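PDB 4J1Q: polyketide synthase PksJ from Bacillus subtilis subsp. subtilis, which acts as an NADPH-dependent ketoreductase on the bacillaene assembly line, catalysing stereoselective reduction of both alpha- and beta-keto groups. Local coordinates for residues 90-95 against 128-133. Sequence-based numbering, arbitrary orientation.
Sequences QNIFEL and GLFKTA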
ATOM      1  N   GLN A  90     -12.038   5.948   7.272  1.00 37.58           N
ATOM      2  CA  GLN A  90     -12.355   7.032   8.178  1.00 41.07           C
ATOM      3  C   GLN A  90     -13.259   6.570   9.300  1.00 44.34           C
ATOM      4  O   GLN A  90     -13.108   7.022  10.447  1.00 46.31           O
ATOM      5  CB  GLN A  90     -12.996   8.210   7.436  1.00 42.97           C
ATOM      6  CG  GLN A  90     -13.330   9.357   8.361  1.00 45.85           C
ATOM      7  CD  GLN A  90     -13.936  10.550   7.641  1.00 49.26           C
ATOM      8  OE1 GLN A  90     -15.103  10.884   7.863  1.00 53.86           O
ATOM      9  NE2 GLN A  90     -13.140  11.220   6.805  1.00 45.08           N
ATOM     10  N   ASN A  91     -14.215   5.696   8.978  1.00 46.51           N
ATOM     11  CA  ASN A  91     -15.078   5.115  10.017  1.00 47.10           C
ATOM     12  C   ASN A  91     -14.283   4.298  11.028  1.00 48.16           C
ATOM     13  O   ASN A  91     -14.497   4.466  12.233  1.00 45.57           O
ATOM     14  CB  ASN A  91     -16.165   4.232   9.408  1.00 51.97           C
ATOM     15  CG  ASN A  91     -17.118   5.015   8.536  1.00 57.41           C
ATOM     16  OD1 ASN A  91     -17.355   6.193   8.771  1.00 65.57           O
ATOM     17  ND2 ASN A  91     -17.613   4.384   7.486  1.00 59.05           N
ATOM     18  N   ILE A  92     -13.352   3.445  10.546  1.00 42.91           N
ATOM     19  CA  ILE A  92     -12.469   2.697  11.449  1.00 41.99           C
ATOM     20  C   ILE A  92     -11.688   3.673  12.283  1.00 41.76           C
ATOM     21  O   ILE A  92     -11.516   3.494  13.496  1.00 45.01           O
ATOM     22  CB  ILE A  92     -11.401   1.847  10.722  1.00 40.70           C
ATOM     23  CG1 ILE A  92     -12.032   0.871   9.715  1.00 40.01           C
ATOM     24  CG2 ILE A  92     -10.534   1.125  11.746  1.00 38.38           C
ATOM     25  CD1 ILE A  92     -13.385   0.373  10.122  1.00 46.74           C
ATOM     26  N   PHE A  93     -11.211   4.708  11.611  1.00 39.27           N
ATOM     27  CA  PHE A  93     -10.350   5.700  12.227  1.00 38.04           C
ATOM     28  C   PHE A  93     -11.097   6.444  13.329  1.00 40.16           C
ATOM     29  O   PHE A  93     -10.556   6.648  14.426  1.00 38.71           O
ATOM     30  CB  PHE A  93      -9.832   6.637  11.133  1.00 35.70           C
ATOM     31  CG  PHE A  93      -9.264   7.927  11.635  1.00 35.67           C
ATOM     32  CD1 PHE A  93      -8.051   7.945  12.292  1.00 35.66           C
ATOM     33  CD2 PHE A  93      -9.851   9.136  11.279  1.00 35.40           C
ATOM     34  CE1 PHE A  93      -7.473   9.145  12.651  1.00 36.21           C
ATOM     35  CE2 PHE A  93      -9.279  10.333  11.621  1.00 34.94           C
ATOM     36  CZ  PHE A  93      -8.070  10.341  12.292  1.00 35.86           C
ATOM     37  N   GLU A  94     -12.373   6.747  13.088  1.00 43.17           N
ATOM     38  CA  GLU A  94     -13.166   7.497  14.080  1.00 48.82           C
ATOM     39  C   GLU A  94     -13.588   6.595  15.224  1.00 46.93           C
ATOM     40  O   GLU A  94     -13.735   7.038  16.339  1.00 48.39           O
ATOM     41  CB  GLU A  94     -14.394   8.145  13.442  1.00 49.40           C
ATOM     42  CG  GLU A  94     -14.055   9.236  12.442  1.00 53.00           C
ATOM     43  CD  GLU A  94     -15.284   9.804  11.760  1.00 62.00           C
ATOM     44  OE1 GLU A  94     -16.220   9.032  11.456  1.00 80.69           O
ATOM     45  OE2 GLU A  94     -15.327  11.030  11.543  1.00 66.04           O
ATOM     46  N   LEU A  95     -13.757   5.318  14.919  1.00 46.80           N
ATOM     47  CA  LEU A  95     -13.963   4.299  15.928  1.00 45.99           C
ATOM     48  C   LEU A  95     -12.811   4.219  16.936  1.00 46.65           C
ATOM     49  O   LEU A  95     -13.030   4.285  18.130  1.00 52.91           O
ATOM     50  CB  LEU A  95     -14.176   2.960  15.243  1.00 45.45           C
ATOM     51  CG  LEU A  95     -14.394   1.755  16.136  1.00 48.71           C
ATOM     52  CD1 LEU A  95     -15.725   1.863  16.885  1.00 49.09           C
ATOM     53  CD2 LEU A  95     -14.327   0.490  15.303  1.00 46.97           C
ATOM     54  N   GLY A 128      -3.122  -2.066   6.987  1.00 27.73           N
ATOM     55  CA  GLY A 128      -2.202  -0.961   7.275  1.00 25.91           C
ATOM     56  C   GLY A 128      -2.654  -0.139   8.466  1.00 26.02           C
ATOM     57  O   GLY A 128      -1.851   0.203   9.346  1.00 26.34           O
ATOM     58  N   LEU A 129      -3.940   0.215   8.486  1.00 25.76           N
ATOM     59  CA  LEU A 129      -4.505   0.963   9.608  1.00 26.82           C
ATOM     60  C   LEU A 129      -4.419   0.173  10.942  1.00 28.39           C
ATOM     61  O   LEU A 129      -4.054   0.743  11.982  1.00 29.25           O
ATOM     62  CB  LEU A 129      -5.954   1.411   9.309  1.00 27.09           C
ATOM     63  CG  LEU A 129      -6.800   2.240  10.306  1.00 28.46           C
ATOM     64  CD1 LEU A 129      -6.098   3.420  10.925  1.00 30.02           C
ATOM     65  CD2 LEU A 129      -8.049   2.762   9.638  1.00 29.19           C
ATOM     66  N   PHE A 130      -4.754  -1.116  10.902  1.00 28.77           N
ATOM     67  CA  PHE A 130      -4.778  -1.976  12.129  1.00 31.20           C
ATOM     68  C   PHE A 130      -3.387  -2.152  12.770  1.00 31.79           C
ATOM     69  O   PHE A 130      -3.224  -1.997  13.984  1.00 32.01           O
ATOM     70  CB  PHE A 130      -5.381  -3.347  11.793  1.00 31.74           C
ATOM     71  CG  PHE A 130      -6.892  -3.360  11.857  1.00 34.90           C
ATOM     72  CD1 PHE A 130      -7.603  -2.163  11.959  1.00 33.61           C
ATOM     73  CD2 PHE A 130      -7.593  -4.551  11.912  1.00 36.18           C
ATOM     74  CE1 PHE A 130      -8.985  -2.156  12.096  1.00 36.71           C
ATOM     75  CE2 PHE A 130      -8.977  -4.549  12.018  1.00 39.13           C
ATOM     76  CZ  PHE A 130      -9.675  -3.349  12.143  1.00 37.50           C
ATOM     77  N   LYS A 131      -2.375  -2.342  11.932  1.00 30.07           N
ATOM     78  CA  LYS A 131      -1.006  -2.395  12.401  1.00 32.31           C
ATOM     79  C   LYS A 131      -0.525  -1.098  13.043  1.00 33.15           C
ATOM     80  O   LYS A 131       0.109  -1.129  14.096  1.00 35.76           O
ATOM     81  CB  LYS A 131      -0.076  -2.793  11.259  1.00 33.68           C
ATOM     82  CG  LYS A 131      -0.383  -4.188  10.753  1.00 36.16           C
ATOM     83  CD  LYS A 131       0.757  -4.701   9.887  1.00 41.09           C
ATOM     84  CE  LYS A 131       0.812  -6.228   9.970  1.00 44.19           C
ATOM     85  NZ  LYS A 131      -0.132  -6.817   8.994  1.00 43.98           N
ATOM     86  N   THR A 132      -0.881   0.047  12.466  1.00 31.17           N
ATOM     87  CA  THR A 132      -0.529   1.316  13.098  1.00 30.91           C
ATOM     88  C   THR A 132      -1.274   1.489  14.411  1.00 32.64           C
ATOM     89  O   THR A 132      -0.661   1.745  15.428  1.00 35.42           O
ATOM     90  CB  THR A 132      -0.784   2.511  12.170  1.00 30.26           C
ATOM     91  OG1 THR A 132      -0.001   2.338  10.975  1.00 30.15           O
ATOM     92  CG2 THR A 132      -0.399   3.854  12.867  1.00 28.89           C
ATOM     93  N   ALA A 133      -2.582   1.259  14.398  1.00 32.78           N
ATOM     94  CA  ALA A 133      -3.384   1.292  15.621  1.00 34.87           C
ATOM     95  C   ALA A 133      -2.777   0.460  16.770  1.00 39.08           C
ATOM     96  O   ALA A 133      -2.759   0.924  17.919  1.00 39.30           O
ATOM     97  CB  ALA A 133      -4.816   0.848  15.336  1.00 32.48           C
TER
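The ring of Phe-130 meets Ile-92 at its edge: methyl CG2 of Ile-92 lies in the ring plane, 3.6 Å from Phe-130 CE1, and the two side chains run at about a right angle. Strand 140-147 gives the ring a further neighbour, Ala-142. The same Ile-92 methyl also touches Leu-129, whose CD2 is 3.6 Å from both CB and CG2 of Ile-92, so that one branch serves two partners. It can do so because CG2 stands anti to the backbone N, leaving CG1 beside that N. Leu-129 likewise carries CG anti to its own N (chi1 -179°), which extends the branch toward segment 90-95 and leaves CD2 4.2 Å from Phe-93 N. The bulk of Phe-93 turns off to stack on Phe-307, while Leu-129 also packs on Ala-349 and Ala-353 of helix 349-370. The contact is buried, and apolar in its side-chain contacts; the axes of segments 90-95 and 128-133 approach to 11.1 Å and run nearly parallel, at 16°. Helices 81-98 and 126-136 thus pack side by side in what is probably the structural subdomain, the Rossmann-like half that in polyketide ketoreductases lacks the cofactor site, with Phe-93 and Leu-129 joining them to helices 304-324 and 349-370 of the NADPH-binding half.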